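Local coordinates for protein pectinesterase inhibitor 1 (Arabidopsis thaliana, PDB 1X91) that inhibits plant pectin methylesterases, the cell-wall enzymes that remove methyl esters from pectin, and needs its N-terminal alpha-hairpin extension to do so, at residues A[23-27]-A[28-32]. The protein carries 1 engineered substitution. Sequence-based numbering, arbitrary orientation.
Sequences KFLNT and KFASA. Engineered in segment 28-32: Ala32 (natural residue Pro).
Leu25 and Ala30 are joined by a backbone bond, Ala30 N to Leu25 O at 3.0 Å, which belongs to the Schellman motif that ends helix 18-27. Its C-prime residue is Phe29, whose phi is positive (33°); nested within that wider bond, Phe29 N donates to Asn26 O, 3.1 Å away, nearly straight at the hydrogen (163°) though from above the carbonyl plane. One residue earlier, Lys28 N still makes the helical i to i-4 bond to Phe24 O. Ala30 and Ser31 are extended, and the chain leads on to helix 34-62. The reversal turns the methyl of Ala30 back onto the helix, where its CB packs 3.7 Å from Leu25 CD2, in the apolar contact common at such helix ends; Leu37 touches the same methyl. A first torsion of -179° swings the Phe24 ring away from its own backbone N, and the ring reaches Lys28 and also helices 34-62 and 127-149 of the bundle. With an alanine in place of Phe24, the Lys28 methylenes would probably lose their aromatic neighbour and a gap is likely to open against Leu139 and Ile142. The Lys28 chain, bent at chi3 and chi4, crosses the ring obliquely, with CD 3.4 Å from Phe24 CE1.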
loop_
_atom_site.group_PDB
_atom_site.type_symbol
_atom_site.label_atom_id
_atom_site.label_comp_id
_atom_site.label_asym_id
_atom_site.label_seq_id
_atom_site.Cartn_x
_atom_site.Cartn_y
_atom_site.Cartn_z
ATOM N N LYS A 23 7.968 13.197 0.629
ATOM C CA LYS A 23 8.725 12.754 -0.500
ATOM C C LYS A 23 7.814 12.374 -1.652
ATOM O O LYS A 23 8.016 12.779 -2.798
ATOM C CB LYS A 23 9.624 11.599 -0.089
ATOM C CG LYS A 23 10.474 10.968 -1.216
ATOM C CD LYS A 23 11.265 9.752 -0.755
ATOM C CE LYS A 23 12.604 10.086 -0.241
ATOM N NZ LYS A 23 13.503 8.868 -0.131
ATOM N N PHE A 24 6.815 11.566 -1.343
ATOM C CA PHE A 24 5.900 11.068 -2.368
ATOM C C PHE A 24 5.152 12.197 -3.076
ATOM O O PHE A 24 5.109 12.243 -4.341
ATOM C CB PHE A 24 4.953 10.050 -1.719
ATOM C CG PHE A 24 3.952 9.437 -2.672
ATOM C CD1 PHE A 24 4.369 8.544 -3.632
ATOM C CD2 PHE A 24 2.624 9.815 -2.608
ATOM C CE1 PHE A 24 3.439 7.957 -4.523
ATOM C CE2 PHE A 24 1.689 9.232 -3.483
ATOM C CZ PHE A 24 2.119 8.319 -4.467
ATOM N N LEU A 25 4.575 13.128 -2.335
ATOM C CA LEU A 25 3.751 14.143 -2.980
ATOM C C LEU A 25 4.598 15.154 -3.737
ATOM O O LEU A 25 4.174 15.664 -4.785
ATOM C CB LEU A 25 2.861 14.839 -1.994
ATOM C CG LEU A 25 1.873 13.933 -1.237
ATOM C CD1 LEU A 25 1.038 14.703 -0.290
ATOM C CD2 LEU A 25 0.960 13.182 -2.219
ATOM N N ASN A 26 5.791 15.448 -3.228
ATOM C CA ASN A 26 6.678 16.331 -3.978
ATOM C C ASN A 26 7.269 15.684 -5.223
ATOM O O ASN A 26 7.328 16.321 -6.280
ATOM C CB ASN A 26 7.773 16.887 -3.096
ATOM C CG ASN A 26 7.243 17.903 -2.157
ATOM O OD1 ASN A 26 6.926 19.031 -2.570
ATOM N ND2 ASN A 26 7.054 17.510 -0.910
ATOM N N THR A 27 7.688 14.427 -5.098
ATOM C CA THR A 27 8.356 13.727 -6.206
ATOM C C THR A 27 7.425 13.641 -7.389
ATOM O O THR A 27 7.883 13.709 -8.559
ATOM C CB THR A 27 8.826 12.312 -5.766
ATOM O OG1 THR A 27 9.899 12.433 -4.837
ATOM C CG2 THR A 27 9.482 11.548 -6.962
ATOM N N LYS A 28 6.132 13.501 -7.105
ATOM C CA LYS A 28 5.102 13.361 -8.126
ATOM C C LYS A 28 4.223 14.603 -8.357
ATOM O O LYS A 28 3.128 14.528 -8.962
ATOM C CB LYS A 28 4.250 12.130 -7.810
ATOM C CG LYS A 28 5.090 10.841 -7.903
ATOM C CD LYS A 28 4.468 9.643 -7.235
ATOM C CE LYS A 28 3.333 9.054 -8.095
ATOM N NZ LYS A 28 3.868 8.521 -9.387
ATOM N N PHE A 29 4.709 15.757 -7.914
ATOM C CA PHE A 29 3.988 17.000 -8.041
ATOM C C PHE A 29 2.494 16.788 -7.934
ATOM O O PHE A 29 1.743 16.928 -8.897
ATOM C CB PHE A 29 4.333 17.675 -9.370
ATOM C CG PHE A 29 3.977 19.115 -9.380
ATOM C CD1 PHE A 29 4.728 20.000 -8.627
ATOM C CD2 PHE A 29 2.882 19.583 -10.073
ATOM C CE1 PHE A 29 4.415 21.342 -8.595
ATOM C CE2 PHE A 29 2.562 20.933 -10.062
ATOM C CZ PHE A 29 3.318 21.816 -9.299
ATOM N N ALA A 30 2.081 16.426 -6.745
ATOM C CA ALA A 30 0.768 15.861 -6.527
ATOM C C ALA A 30 -0.300 16.842 -6.963
ATOM O O ALA A 30 -0.207 18.047 -6.671
ATOM C CB ALA A 30 0.614 15.526 -5.067
ATOM N N SER A 31 -1.325 16.322 -7.645
ATOM C CA SER A 31 -2.498 17.103 -7.970
ATOM C C SER A 31 -3.148 17.640 -6.717
ATOM O O SER A 31 -3.191 16.971 -5.659
ATOM C CB SER A 31 -3.509 16.243 -8.740
ATOM O OG SER A 31 -4.644 17.025 -9.098
ATOM N N ALA A 32 -3.658 18.854 -6.805
ATOM C CA ALA A 32 -4.476 19.391 -5.733
ATOM C C ALA A 32 -5.913 18.898 -5.809
ATOM O O ALA A 32 -6.677 19.120 -4.879
ATOM C CB ALA A 32 -4.433 20.918 -5.747
#